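PDB 1IUG: putative aspartate aminotransferase from Thermus thermophilus, which probably catalyses pyridoxal 5'-phosphate-dependent transfer of amino groups between amino acids and 2-oxo acids, as an aspartate aminotransferase of the class-V family. Local coordinates for residues V78-Y83 / G124-H129; G109-P114 / T134-D139. All coordinates share one frame; numbering follows the deposited sequence.

Interaction 1: V78-Y83 / G124-H129; sequences VLVPVY and GLLLVH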
loop_
_atom_site.group_PDB
_atom_site.type_symbol
_atom_site.label_atom_id
_atom_site.label_comp_id
_atom_site.label_asym_id
_atom_site.label_seq_id
_atom_site.Cartn_x
_atom_site.Cartn_y
_atom_site.Cartn_z
ATOM N N VAL A 78 -19.181 8.444 -18.639
ATOM C CA VAL A 78 -19.498 7.473 -17.591
ATOM C C VAL A 78 -20.611 7.961 -16.676
ATOM O O VAL A 78 -20.701 9.144 -16.344
ATOM C CB VAL A 78 -18.269 7.071 -16.725
ATOM C CG1 VAL A 78 -17.215 6.380 -17.580
ATOM C CG2 VAL A 78 -17.697 8.282 -16.002
ATOM N N LEU A 79 -21.466 7.028 -16.283
ATOM C CA LEU A 79 -22.585 7.323 -15.408
ATOM C C LEU A 79 -22.237 6.866 -13.990
ATOM O O LEU A 79 -21.892 5.704 -13.773
ATOM C CB LEU A 79 -23.833 6.612 -15.937
ATOM C CG LEU A 79 -25.161 6.729 -15.198
ATOM C CD1 LEU A 79 -25.497 8.184 -14.949
ATOM C CD2 LEU A 79 -26.241 6.058 -16.032
ATOM N N VAL A 80 -22.303 7.794 -13.038
ATOM C CA VAL A 80 -21.983 7.499 -11.646
ATOM C C VAL A 80 -23.070 7.939 -10.667
ATOM O O VAL A 80 -23.222 9.133 -10.387
ATOM C CB VAL A 80 -20.650 8.177 -11.215
ATOM C CG1 VAL A 80 -20.322 7.835 -9.768
ATOM C CG2 VAL A 80 -19.512 7.760 -12.139
ATOM N N PRO A 81 -23.873 6.983 -10.169
ATOM C CA PRO A 81 -24.937 7.293 -9.213
ATOM C C PRO A 81 -24.288 7.562 -7.859
ATOM O O PRO A 81 -23.339 6.875 -7.473
ATOM C CB PRO A 81 -25.745 5.994 -9.164
ATOM C CG PRO A 81 -25.460 5.347 -10.478
ATOM C CD PRO A 81 -23.993 5.596 -10.641
ATOM N N VAL A 82 -24.781 8.569 -7.147
ATOM C CA VAL A 82 -24.237 8.904 -5.842
ATOM C C VAL A 82 -25.324 8.810 -4.778
ATOM O O VAL A 82 -26.361 9.467 -4.866
ATOM C CB VAL A 82 -23.580 10.297 -5.843
ATOM C CG1 VAL A 82 -23.065 10.644 -4.448
ATOM C CG2 VAL A 82 -22.433 10.321 -6.839
ATOM N N TYR A 83 -25.080 7.958 -3.786
ATOM C CA TYR A 83 -26.024 7.727 -2.702
ATOM C C TYR A 83 -25.309 7.461 -1.381
ATOM O O TYR A 83 -25.884 6.892 -0.450
ATOM C CB TYR A 83 -26.951 6.557 -3.058
ATOM C CG TYR A 83 -26.250 5.384 -3.715
ATOM C CD1 TYR A 83 -25.979 4.215 -3.002
ATOM C CD2 TYR A 83 -25.859 5.446 -5.051
ATOM C CE1 TYR A 83 -25.332 3.133 -3.613
ATOM C CE2 TYR A 83 -25.218 4.377 -5.667
ATOM C CZ TYR A 83 -24.957 3.225 -4.941
ATOM O OH TYR A 83 -24.321 2.177 -5.560
ATOM N N GLY A 124 -19.548 3.603 -19.697
ATOM C CA GLY A 124 -19.524 2.831 -18.469
ATOM C C GLY A 124 -20.425 3.297 -17.339
ATOM O O GLY A 124 -20.961 4.404 -17.357
ATOM N N LEU A 125 -20.605 2.402 -16.369
ATOM C CA LEU A 125 -21.409 2.636 -15.172
ATOM C C LEU A 125 -20.570 2.184 -13.974
ATOM O O LEU A 125 -19.944 1.114 -14.005
ATOM C CB LEU A 125 -22.702 1.817 -15.222
ATOM C CG LEU A 125 -23.558 1.794 -13.951
ATOM C CD1 LEU A 125 -24.127 3.174 -13.659
ATOM C CD2 LEU A 125 -24.680 0.782 -14.093
ATOM N N LEU A 126 -20.504 3.025 -12.948
ATOM C CA LEU A 126 -19.745 2.693 -11.748
ATOM C C LEU A 126 -20.726 2.586 -10.602
ATOM O O LEU A 126 -21.498 3.513 -10.345
ATOM C CB LEU A 126 -18.688 3.760 -11.458
ATOM C CG LEU A 126 -17.605 3.953 -12.519
ATOM C CD1 LEU A 126 -16.672 5.089 -12.096
ATOM C CD2 LEU A 126 -16.830 2.653 -12.723
ATOM N N LEU A 127 -20.706 1.448 -9.920
ATOM C CA LEU A 127 -21.624 1.212 -8.814
ATOM C C LEU A 127 -20.941 0.739 -7.543
ATOM O O LEU A 127 -19.913 0.069 -7.589
ATOM C CB LEU A 127 -22.658 0.157 -9.222
ATOM C CG LEU A 127 -23.612 0.454 -10.380
ATOM C CD1 LEU A 127 -24.242 -0.851 -10.862
ATOM C CD2 LEU A 127 -24.675 1.451 -9.945
ATOM N N VAL A 128 -21.524 1.105 -6.407
ATOM C CA VAL A 128 -21.028 0.675 -5.109
ATOM C C VAL A 128 -22.039 -0.373 -4.638
ATOM O O VAL A 128 -23.214 -0.065 -4.417
ATOM C CB VAL A 128 -20.934 1.847 -4.101
ATOM C CG1 VAL A 128 -20.574 1.327 -2.720
ATOM C CG2 VAL A 128 -19.870 2.830 -4.556
ATOM N N HIS A 129 -21.586 -1.620 -4.557
ATOM C CA HIS A 129 -22.432 -2.737 -4.153
ATOM C C HIS A 129 -22.986 -2.544 -2.740
ATOM O O HIS A 129 -24.201 -2.541 -2.529
ATOM C CB HIS A 129 -21.648 -4.046 -4.255
ATOM C CG HIS A 129 -22.509 -5.269 -4.235
ATOM N ND1 HIS A 129 -23.885 -5.207 -4.177
ATOM C CD2 HIS A 129 -22.192 -6.583 -4.271
ATOM C CE1 HIS A 129 -24.377 -6.433 -4.176
ATOM N NE2 HIS A 129 -23.371 -7.285 -4.233
HETATM O O HOH W 1 -21.748 4.441 -7.596
#
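Strands 78-82 and 124-128 run parallel, their axes 21° apart and 4.7 Å from each other at the closest point. L79 bonds to the neighbouring strand through both its own N-H and its own C=O: its N donates to G124 O over 2.9 Å in a nearly straight bond (173°), and its O accepts from L126 N at 3.1 Å, almost along the C=O axis. The ladder then meets P81, which has no N-H to give. Its ring carbon CD sits 3.3 Å from L126 O instead, and a water donates to both L126 O and P81 O, bridging the strands where they diverge.

On one face of the sheet, L79 and L125 lie side by side. L125, its CG anti to the backbone N, sets CD1 against L79 CG (4.0 Å) and P81 CD, while L127 CD2 leans obliquely on P81 CG at 4.0 Å. On the opposite face, the side chains of V80 and L126 cross obliquely, CG2 of V80 meeting CD1 of L126 at 3.9 Å. Y83 closes the far end: with CG in the crowded position between N and the carbonyl carbon (chi1 42°), the ring swings back toward the other strand, and its OH donates to V128 O at 2.7 Å, on a lone pair in the carbonyl plane. A side chain thus rejoins the strands where the backbones have parted.

Helix 85-96 packs over V80, L126 and V128, and helix 140-150 over L125 and L127. Such a buried parallel pair between helical layers is characteristic of the alpha/beta/alpha large domain of fold-type I pyridoxal-phosphate enzymes.

Interaction 2: G109-P114 / T134-D139; sequences GDTPRP and TGALAD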
loop_
_atom_site.group_PDB
_atom_site.type_symbol
_atom_site.label_atom_id
_atom_site.label_comp_id
_atom_site.label_asym_id
_atom_site.label_seq_id
_atom_site.Cartn_x
_atom_site.Cartn_y
_atom_site.Cartn_z
ATOM N N GLY A 109 -29.034 6.591 1.974
ATOM C CA GLY A 109 -29.873 5.528 2.498
ATOM C C GLY A 109 -30.621 4.846 1.367
ATOM O O GLY A 109 -31.105 3.722 1.513
ATOM N N ASP A 110 -30.715 5.541 0.234
ATOM C CA ASP A 110 -31.394 5.028 -0.955
ATOM C C ASP A 110 -30.411 4.395 -1.935
ATOM O O ASP A 110 -29.197 4.528 -1.789
ATOM C CB ASP A 110 -32.157 6.153 -1.668
ATOM C CG ASP A 110 -33.422 6.567 -0.936
ATOM O OD1 ASP A 110 -33.413 6.627 0.315
ATOM O OD2 ASP A 110 -34.432 6.843 -1.619
ATOM N N THR A 111 -30.955 3.687 -2.919
ATOM C CA THR A 111 -30.157 3.036 -3.953
ATOM C C THR A 111 -30.788 3.325 -5.313
ATOM O O THR A 111 -31.985 3.604 -5.405
ATOM C CB THR A 111 -30.070 1.499 -3.749
ATOM O OG1 THR A 111 -31.387 0.943 -3.673
ATOM C CG2 THR A 111 -29.299 1.164 -2.480
ATOM N N PRO A 112 -29.986 3.270 -6.386
ATOM C CA PRO A 112 -30.450 3.525 -7.753
ATOM C C PRO A 112 -31.490 2.524 -8.246
ATOM O O PRO A 112 -31.476 1.358 -7.855
ATOM C CB PRO A 112 -29.164 3.402 -8.575
ATOM C CG PRO A 112 -28.091 3.741 -7.602
ATOM C CD PRO A 112 -28.535 3.023 -6.370
ATOM N N ARG A 113 -32.398 2.999 -9.094
ATOM C CA ARG A 113 -33.432 2.155 -9.695
ATOM C C ARG A 113 -32.868 1.735 -11.054
ATOM O O ARG A 113 -32.165 2.513 -11.703
ATOM C CB ARG A 113 -34.714 2.956 -9.952
ATOM C CG ARG A 113 -35.207 3.834 -8.818
ATOM C CD ARG A 113 -35.540 3.055 -7.560
ATOM N NE ARG A 113 -35.846 3.946 -6.435
ATOM C CZ ARG A 113 -36.787 4.890 -6.441
ATOM N NH1 ARG A 113 -37.545 5.088 -7.514
ATOM N NH2 ARG A 113 -36.958 5.657 -5.371
ATOM N N PRO A 114 -33.154 0.500 -11.499
ATOM C CA PRO A 114 -32.661 0.018 -12.798
ATOM C C PRO A 114 -33.085 0.931 -13.957
ATOM O O PRO A 114 -32.370 1.070 -14.953
ATOM C CB PRO A 114 -33.311 -1.357 -12.912
ATOM C CG PRO A 114 -33.356 -1.816 -11.484
ATOM C CD PRO A 114 -33.827 -0.581 -10.755
ATOM N N THR A 134 -23.952 4.196 4.513
ATOM C CA THR A 134 -25.385 4.207 4.794
ATOM C C THR A 134 -25.949 2.842 5.180
ATOM O O THR A 134 -27.009 2.758 5.808
ATOM C CB THR A 134 -26.178 4.742 3.590
ATOM O OG1 THR A 134 -26.095 3.803 2.512
ATOM C CG2 THR A 134 -25.610 6.084 3.131
ATOM N N GLY A 135 -25.227 1.783 4.820
ATOM C CA GLY A 135 -25.675 0.430 5.108
ATOM C C GLY A 135 -26.576 -0.085 4.002
ATOM O O GLY A 135 -27.243 -1.111 4.154
ATOM N N ALA A 136 -26.574 0.622 2.873
ATOM C CA ALA A 136 -27.402 0.264 1.729
ATOM C C ALA A 136 -26.762 -0.752 0.789
ATOM O O ALA A 136 -25.555 -0.722 0.543
ATOM C CB ALA A 136 -27.791 1.520 0.954
ATOM N N LEU A 137 -27.598 -1.637 0.253
ATOM C CA LEU A 137 -27.156 -2.664 -0.679
ATOM C C LEU A 137 -27.839 -2.432 -2.022
ATOM O O LEU A 137 -29.064 -2.500 -2.120
ATOM C CB LEU A 137 -27.535 -4.050 -0.152
ATOM C CG LEU A 137 -27.029 -5.250 -0.953
ATOM C CD1 LEU A 137 -25.510 -5.303 -0.874
ATOM C CD2 LEU A 137 -27.636 -6.533 -0.406
ATOM N N ALA A 138 -27.052 -2.148 -3.052
ATOM C CA ALA A 138 -27.601 -1.917 -4.383
ATOM C C ALA A 138 -27.900 -3.242 -5.080
ATOM O O ALA A 138 -27.231 -4.248 -4.828
ATOM C CB ALA A 138 -26.629 -1.092 -5.218
ATOM N N ASP A 139 -28.914 -3.239 -5.943
ATOM C CA ASP A 139 -29.302 -4.428 -6.702
ATOM C C ASP A 139 -28.413 -4.486 -7.939
ATOM O O ASP A 139 -28.836 -4.157 -9.046
ATOM C CB ASP A 139 -30.776 -4.340 -7.113
ATOM C CG ASP A 139 -31.354 -5.683 -7.546
ATOM O OD1 ASP A 139 -30.581 -6.613 -7.878
ATOM O OD2 ASP A 139 -32.595 -5.808 -7.552
HETATM O O HOH W 2 -27.341 4.961 0.467
HETATM O O HOH W 3 -30.523 -0.952 -6.381
#
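Water-bridged loop packing joins the connection that follows strand 100-105 to the returning arm of a small hairpin just beyond strand 124-128. Direct contact is van der Waals packing, centred on T111. With its OG1 between the backbone N and the carbonyl carbon (chi1 55°), the methyl CG2 is turned to the other segment, where it meets A136 CB at 3.8 Å and rests 3.7 Å from L137 O. At the other end, T134 lays CG2 against G109 N, 3.6 Å away.

The hairpin pairs strands 130-131 and 136-137, with a G1 beta bulge at G135 and A136 opposite E131. T134 OG1 accepts from A136 N (3.2 Å), an ST turn that helps place the hydroxyl beside the bulge. From there OG1 donates to a water at 2.7 Å; the same water also accepts from G109 N and donates to D110 O, so one solvent molecule ties three polar groups together. A second water donates to P112 O and accepts from D139 N at 2.8 Å, bridging the loop to the N-cap residue of helix 140-150. The carboxylate of D110 is engaged away from the contact, in a salt bridge with K278.

The four segments alternate along the chain, so interactions 1 and 2 interlock; their centres lie 11 Å apart. They touch directly, chiefly through a probable backbone bond and the packing of Y83. A138 N probably donates to H129 O (2.9 Å), carrying the end of strand 124-128 into the hairpin, and the ring of Y83, already tethered to V128, packs its CE2 against P112 CG at 3.5 Å. Interaction 1 belongs to the sheet core, and interaction 2 packs beside the C-terminal ends of the same strands. Of the two, interaction 2 comes nearer to R322, predicted to bind substrate: its side chain is about 7 Å from that of T134 and about 11 Å from that of V128. The cofactor itself is held on K185.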